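Local atomic coordinates of putative SAM-dependent O-methyltranferase (Podospora anserina, PDB entry 4YMH), a protein that binds S-adenosyl-L-homocysteine and probably transfers methyl groups from S-adenosylmethionine to oxygen atoms of its substrate. Residues K65-L70 with E137-F142; I69-C74 with I94-Y99. All coordinates share one frame; numbering follows the deposited sequence.

Interaction 1. Residues K65-L70 with E137-F142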
loop_
_atom_site.group_PDB
_atom_site.type_symbol
_atom_site.label_atom_id
_atom_site.label_comp_id
_atom_site.label_asym_id
_atom_site.label_seq_id
_atom_site.Cartn_x
_atom_site.Cartn_y
_atom_site.Cartn_z
ATOM N N LYS A 65 13.415 0.935 -6.598
ATOM C CA LYS A 65 14.469 1.094 -7.599
ATOM C C LYS A 65 14.432 0.015 -8.695
ATOM O O LYS A 65 15.416 -0.678 -8.919
ATOM C CB LYS A 65 15.841 1.117 -6.903
ATOM C CG LYS A 65 16.044 2.392 -6.073
ATOM C CD LYS A 65 17.301 2.383 -5.224
ATOM C CE LYS A 65 17.042 1.729 -3.871
ATOM N NZ LYS A 65 15.990 2.409 -3.044
ATOM N N PRO A 66 13.295 -0.112 -9.406
ATOM C CA PRO A 66 13.236 -1.100 -10.492
ATOM C C PRO A 66 14.200 -0.785 -11.648
ATOM O O PRO A 66 14.407 0.387 -11.976
ATOM C CB PRO A 66 11.782 -1.008 -10.960
ATOM C CG PRO A 66 11.393 0.387 -10.656
ATOM C CD PRO A 66 12.070 0.709 -9.350
ATOM N N LYS A 67 14.798 -1.818 -12.238
ATOM C CA LYS A 67 15.692 -1.643 -13.383
ATOM C C LYS A 67 14.907 -1.371 -14.667
ATOM O O LYS A 67 15.328 -0.583 -15.511
ATOM C CB LYS A 67 16.583 -2.876 -13.568
ATOM C CG LYS A 67 17.649 -3.035 -12.486
ATOM C CD LYS A 67 18.631 -4.172 -12.794
ATOM C CE LYS A 67 17.984 -5.534 -12.609
ATOM N NZ LYS A 67 17.381 -5.678 -11.244
ATOM N N ARG A 68 13.771 -2.044 -14.812
ATOM C CA ARG A 68 12.883 -1.866 -15.959
ATOM C C ARG A 68 11.456 -1.856 -15.438
ATOM O O ARG A 68 11.141 -2.612 -14.515
ATOM C CB ARG A 68 13.048 -2.989 -16.989
ATOM C CG ARG A 68 14.445 -3.176 -17.566
ATOM C CD ARG A 68 14.460 -4.346 -18.553
ATOM N NE ARG A 68 13.723 -4.049 -19.780
ATOM C CZ ARG A 68 13.087 -4.955 -20.520
ATOM N NH1 ARG A 68 13.057 -6.229 -20.148
ATOM N NH2 ARG A 68 12.466 -4.581 -21.626
ATOM N N ILE A 69 10.598 -1.017 -16.023
ATOM C CA ILE A 69 9.192 -0.945 -15.630
ATOM C C ILE A 69 8.332 -1.236 -16.855
ATOM O O ILE A 69 8.603 -0.730 -17.942
ATOM C CB ILE A 69 8.819 0.447 -15.044
ATOM C CG1 ILE A 69 9.512 0.673 -13.698
ATOM C CG2 ILE A 69 7.292 0.593 -14.882
ATOM C CD1 ILE A 69 9.308 2.069 -13.102
ATOM N N LEU A 70 7.320 -2.072 -16.685
ATOM C CA LEU A 70 6.339 -2.301 -17.746
ATOM C C LEU A 70 4.995 -1.759 -17.301
ATOM O O LEU A 70 4.620 -1.906 -16.143
ATOM C CB LEU A 70 6.210 -3.783 -18.085
ATOM C CG LEU A 70 5.025 -4.131 -19.008
ATOM C CD1 LEU A 70 5.194 -3.500 -20.398
ATOM C CD2 LEU A 70 4.828 -5.629 -19.114
ATOM N N GLU A 137 12.948 -9.226 -18.485
ATOM C CA GLU A 137 12.084 -9.192 -17.321
ATOM C C GLU A 137 11.940 -7.781 -16.773
ATOM O O GLU A 137 12.771 -6.900 -17.029
ATOM C CB GLU A 137 12.622 -10.129 -16.237
ATOM C CG GLU A 137 14.014 -9.755 -15.766
ATOM C CD GLU A 137 14.596 -10.760 -14.785
ATOM O OE1 GLU A 137 14.078 -11.896 -14.717
ATOM O OE2 GLU A 137 15.579 -10.408 -14.089
ATOM N N PHE A 138 10.875 -7.580 -16.011
ATOM C CA PHE A 138 10.598 -6.287 -15.414
ATOM C C PHE A 138 10.521 -6.420 -13.891
ATOM O O PHE A 138 10.024 -7.424 -13.380
ATOM C CB PHE A 138 9.295 -5.712 -15.984
ATOM C CG PHE A 138 9.341 -5.449 -17.471
ATOM C CD1 PHE A 138 8.948 -6.421 -18.379
ATOM C CD2 PHE A 138 9.778 -4.227 -17.961
ATOM C CE1 PHE A 138 8.989 -6.182 -19.744
ATOM C CE2 PHE A 138 9.824 -3.981 -19.330
ATOM C CZ PHE A 138 9.429 -4.958 -20.219
ATOM N N ASP A 139 11.021 -5.409 -13.184
ATOM C CA ASP A 139 11.010 -5.379 -11.723
ATOM C C ASP A 139 9.707 -4.802 -11.203
ATOM O O ASP A 139 9.336 -5.026 -10.053
ATOM C CB ASP A 139 12.169 -4.545 -11.173
ATOM C CG ASP A 139 13.513 -5.179 -11.396
ATOM O OD1 ASP A 139 13.578 -6.414 -11.564
ATOM O OD2 ASP A 139 14.515 -4.433 -11.381
ATOM N N LEU A 140 9.021 -4.031 -12.042
ATOM C CA LEU A 140 7.720 -3.495 -11.662
ATOM C C LEU A 140 6.824 -3.499 -12.872
ATOM O O LEU A 140 7.211 -3.035 -13.952
ATOM C CB LEU A 140 7.835 -2.084 -11.074
ATOM C CG LEU A 140 6.551 -1.499 -10.469
ATOM C CD1 LEU A 140 6.879 -0.520 -9.360
ATOM C CD2 LEU A 140 5.650 -0.816 -11.521
ATOM N N ILE A 141 5.629 -4.054 -12.692
ATOM C CA ILE A 141 4.650 -4.106 -13.761
ATOM C C ILE A 141 3.331 -3.496 -13.285
ATOM O O ILE A 141 2.781 -3.917 -12.284
ATOM C CB ILE A 141 4.418 -5.565 -14.232
ATOM C CG1 ILE A 141 5.761 -6.196 -14.635
ATOM C CG2 ILE A 141 3.425 -5.589 -15.385
ATOM C CD1 ILE A 141 5.667 -7.613 -15.168
ATOM N N PHE A 142 2.851 -2.484 -13.991
ATOM C CA PHE A 142 1.619 -1.784 -13.653
ATOM C C PHE A 142 0.527 -2.160 -14.652
ATOM O O PHE A 142 0.623 -1.796 -15.819
ATOM C CB PHE A 142 1.875 -0.268 -13.665
ATOM C CG PHE A 142 0.704 0.576 -13.202
ATOM C CD1 PHE A 142 0.074 0.322 -11.987
ATOM C CD2 PHE A 142 0.285 1.665 -13.960
ATOM C CE1 PHE A 142 -0.986 1.120 -11.546
ATOM C CE2 PHE A 142 -0.766 2.473 -13.534
ATOM C CZ PHE A 142 -1.409 2.193 -12.322
#
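Phe138 is packed on both faces by the strand beginning at Arg68. Leu70 CB sits over the centre of one face, 3.6 Å from the ring centroid, a CH-pi contact. Over the opposite face the Arg68 guanidinium lies off-centre, its plane 31° from that of the ring, in a cation-pi contact with Arg68 CZ 4.1 Å from the centroid. The Arg68 chain, bent at chi3 (70°), brings NH1 weakly to Glu137 O; NH1 is also bonded to Glu135 O, and NE forms a salt bridge with Glu93. Farther along, strands 68-70 and 140-142 pair in parallel: Leu70 N donates to Leu140 O at 2.9 Å and Leu70 O accepts from Phe142 N at 2.8 Å. Leu70 and Ile141 meet on one face; Ile69 CG2 and Leu140 CD2 pack side by side on the other, which helix 78-86 covers. Buried Pro66 closes this apolar face next to Leu140, its CB 3.6 Å from Asp139 CB. The edge toward solvent is looser and polar. There Asp139 OD2 takes two donors, Lys67 N on its anti side, 25° out of the carboxylate plane, at 2.8 Å and Lys67 NZ through its syn lone pair at 3.1 Å, the latter a salt bridge. Asp139 OD1 is bound by Ser164. Gripped through both oxygens, this carboxylate would probably stay ionised, holding the loop before strand 68-72 to the corner at Asp139.

Interaction 2. Residues I69-C74 with I94-Y99; sequences ILEIGC and IVTLEY. With SAH (S-adenosyl-L-homocysteine), chain E.
A carboxylate buried on the face of the sheet under helix 78-86, Glu71, accepts a hydrogen bond from Thr96 on the neighbouring strand, OG1 to OE1 at 2.8 Å. The two strands belong to the first beta-alpha-beta unit of the Rossmann-like class I methyltransferase fold, with helix 78-86 as the crossover. They run parallel, 11° apart, with four backbone bonds from Val95 N on Ile69 O to Gly73 N on Leu97 O. With Glu71 CG anti to the backbone N (chi1 154°) and the chain extended beside Thr96, OE1 is met on its anti side, somewhat out of the carboxylate plane, while OE2 binds Ser79. An alanine for Glu71 would probably leave the Thr96 hydroxyl without its acceptor and Ser79, which also binds the ligand, without one of its partners. On the opposite face Leu70 CD1 packs on Val95 CG1 at 3.7 Å. Gly73, whose positive phi would jam a CB against the preceding carbonyl, accepts through its O from the amino N of S-adenosyl-L-homocysteine at 2.9 Å. The Tyr99 ring lies against the adenine. Glu98 grips the ribose with both oxygens: OE1 takes O3' at 3.0 Å and, weakly, Cys74 N; OE2 takes O2' at 2.9 Å.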
loop_
_atom_site.group_PDB
_atom_site.type_symbol
_atom_site.label_atom_id
_atom_site.label_comp_id
_atom_site.label_asym_id
_atom_site.label_seq_id
_atom_site.Cartn_x
_atom_site.Cartn_y
_atom_site.Cartn_z
ATOM N N ILE A 69 10.598 -1.017 -16.023
ATOM C CA ILE A 69 9.192 -0.945 -15.630
ATOM C C ILE A 69 8.332 -1.236 -16.855
ATOM O O ILE A 69 8.603 -0.730 -17.942
ATOM C CB ILE A 69 8.819 0.447 -15.044
ATOM C CG1 ILE A 69 9.512 0.673 -13.698
ATOM C CG2 ILE A 69 7.292 0.593 -14.882
ATOM C CD1 ILE A 69 9.308 2.069 -13.102
ATOM N N LEU A 70 7.320 -2.072 -16.685
ATOM C CA LEU A 70 6.339 -2.301 -17.746
ATOM C C LEU A 70 4.995 -1.759 -17.301
ATOM O O LEU A 70 4.620 -1.906 -16.143
ATOM C CB LEU A 70 6.210 -3.783 -18.085
ATOM C CG LEU A 70 5.025 -4.131 -19.008
ATOM C CD1 LEU A 70 5.194 -3.500 -20.398
ATOM C CD2 LEU A 70 4.828 -5.629 -19.114
ATOM N N GLU A 71 4.277 -1.132 -18.224
ATOM C CA GLU A 71 2.959 -0.593 -17.943
ATOM C C GLU A 71 1.982 -1.012 -19.040
ATOM O O GLU A 71 2.288 -0.921 -20.226
ATOM C CB GLU A 71 3.050 0.927 -17.830
ATOM C CG GLU A 71 1.795 1.672 -18.154
ATOM C CD GLU A 71 1.936 3.151 -17.895
ATOM O OE1 GLU A 71 1.867 3.942 -18.867
ATOM O OE2 GLU A 71 2.110 3.519 -16.716
ATOM N N ILE A 72 0.815 -1.507 -18.650
ATOM C CA ILE A 72 -0.182 -1.907 -19.629
ATOM C C ILE A 72 -1.341 -0.924 -19.505
ATOM O O ILE A 72 -2.009 -0.877 -18.466
ATOM C CB ILE A 72 -0.650 -3.360 -19.418
ATOM C CG1 ILE A 72 0.556 -4.298 -19.287
ATOM C CG2 ILE A 72 -1.543 -3.803 -20.569
ATOM C CD1 ILE A 72 0.188 -5.777 -19.100
ATOM N N GLY A 73 -1.543 -0.114 -20.551
ATOM C CA GLY A 73 -2.570 0.916 -20.562
ATOM C C GLY A 73 -1.953 2.284 -20.319
ATOM O O GLY A 73 -1.790 2.710 -19.179
ATOM N N CYS A 74 -1.612 2.985 -21.398
ATOM C CA CYS A 74 -0.885 4.252 -21.281
ATOM C C CYS A 74 -1.818 5.453 -21.095
ATOM O O CYS A 74 -1.484 6.386 -20.358
ATOM C CB CYS A 74 -0.005 4.464 -22.518
ATOM S SG CYS A 74 1.092 5.897 -22.423
ATOM N N ILE A 94 11.351 2.183 -19.419
ATOM C CA ILE A 94 9.922 2.139 -19.169
ATOM C C ILE A 94 9.230 1.766 -20.464
ATOM O O ILE A 94 9.367 2.457 -21.463
ATOM C CB ILE A 94 9.416 3.478 -18.644
ATOM C CG1 ILE A 94 10.115 3.781 -17.320
ATOM C CG2 ILE A 94 7.907 3.450 -18.455
ATOM C CD1 ILE A 94 10.144 5.212 -16.985
ATOM N N VAL A 95 8.538 0.633 -20.452
ATOM C CA VAL A 95 7.808 0.163 -21.614
ATOM C C VAL A 95 6.329 0.340 -21.314
ATOM O O VAL A 95 5.847 -0.080 -20.263
ATOM C CB VAL A 95 8.115 -1.319 -21.931
ATOM C CG1 VAL A 95 7.217 -1.831 -23.064
ATOM C CG2 VAL A 95 9.592 -1.492 -22.264
ATOM N N THR A 96 5.605 0.997 -22.203
ATOM C CA THR A 96 4.193 1.171 -21.941
ATOM C C THR A 96 3.390 0.752 -23.164
ATOM O O THR A 96 3.758 1.056 -24.306
ATOM C CB THR A 96 3.881 2.625 -21.499
ATOM O OG1 THR A 96 2.470 2.771 -21.293
ATOM C CG2 THR A 96 4.379 3.647 -22.518
ATOM N N LEU A 97 2.315 -0.000 -22.922
ATOM C CA LEU A 97 1.528 -0.587 -24.004
ATOM C C LEU A 97 0.197 0.129 -24.182
ATOM O O LEU A 97 -0.498 0.382 -23.198
ATOM C CB LEU A 97 1.267 -2.071 -23.739
ATOM C CG LEU A 97 2.474 -2.961 -23.462
ATOM C CD1 LEU A 97 2.018 -4.398 -23.314
ATOM C CD2 LEU A 97 3.501 -2.831 -24.589
ATOM N N GLU A 98 -0.179 0.432 -25.426
ATOM C CA GLU A 98 -1.439 1.151 -25.643
ATOM C C GLU A 98 -2.055 0.801 -26.992
ATOM O O GLU A 98 -1.329 0.648 -27.972
ATOM C CB GLU A 98 -1.203 2.668 -25.542
ATOM C CG GLU A 98 -2.410 3.522 -25.919
ATOM C CD GLU A 98 -3.616 3.306 -25.007
ATOM O OE1 GLU A 98 -3.451 3.345 -23.764
ATOM O OE2 GLU A 98 -4.739 3.105 -25.533
ATOM N N TYR A 99 -3.366 0.733 -27.084
ATOM C CA TYR A 99 -4.003 0.421 -28.365
ATOM C C TYR A 99 -4.811 1.513 -29.025
ATOM O O TYR A 99 -5.085 1.443 -30.173
ATOM C CB TYR A 99 -4.823 -0.863 -28.286
ATOM C CG TYR A 99 -6.228 -0.720 -27.820
ATOM C CD1 TYR A 99 -7.228 -1.515 -28.344
ATOM C CD2 TYR A 99 -6.564 0.156 -26.825
ATOM C CE1 TYR A 99 -8.517 -1.426 -27.882
ATOM C CE2 TYR A 99 -7.851 0.268 -26.374
ATOM C CZ TYR A 99 -8.824 -0.517 -26.899
ATOM O OH TYR A 99 -10.125 -0.421 -26.446
HETATM N N SAH E . -2.470 4.311 -16.810
HETATM C CA SAH E . -3.165 5.525 -17.132
HETATM C CB SAH E . -4.631 5.262 -17.463
HETATM C CG SAH E . -4.950 4.019 -18.288
HETATM S SD SAH E . -6.650 3.977 -18.719
HETATM C C SAH E . -3.098 6.509 -15.995
HETATM O O SAH E . -3.279 7.685 -16.207
HETATM O OXT SAH E . -2.870 6.098 -14.868
HETATM C "C5'" SAH E . -6.622 2.488 -19.632
HETATM C "C4'" SAH E . -5.952 2.593 -20.994
HETATM O "O4'" SAH E . -5.816 1.299 -21.550
HETATM C "C3'" SAH E . -6.768 3.380 -21.990
HETATM O "O3'" SAH E . -6.000 4.408 -22.570
HETATM C "C2'" SAH E . -7.166 2.371 -23.036
HETATM O "O2'" SAH E . -7.307 2.913 -24.311
HETATM C "C1'" SAH E . -6.093 1.315 -22.928
HETATM N N9 SAH E . -6.533 -0.020 -23.357
HETATM C C8 SAH E . -7.717 -0.579 -23.189
HETATM N N7 SAH E . -7.741 -1.797 -23.701
HETATM C C5 SAH E . -6.555 -2.034 -24.204
HETATM C C6 SAH E . -5.897 -3.146 -24.888
HETATM N N6 SAH E . -6.586 -4.240 -25.121
HETATM N N1 SAH E . -4.623 -3.021 -25.248
HETATM C C2 SAH E . -3.955 -1.903 -24.982
HETATM N N3 SAH E . -4.475 -0.860 -24.364
HETATM C C4 SAH E . -5.750 -0.869 -23.959
#

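How the interactions relate
Strand 68-72 is common to both contacts: interaction 1 pairs it with strand 138-143 and interaction 2 with strand 93-98, on its two edges, and the centres lie 11 Å apart. Ile69 and Leu70 take part in both. The contacts also touch directly, Phe142 O lying 2.9 Å from Ile72 N, a probable hydrogen bond, and Phe138 CE2 packing 3.9 Å from Val95 CG2. The cofactor product sits at the C-terminal ends of the strands. Interaction 2 meets it through Gly73, Cys74, Glu98 and Tyr99. Interaction 1 comes near it at Phe142: the side chain of Phe142 is about 4 Å from the bound S-adenosyl-L-homocysteine, between nearest atoms.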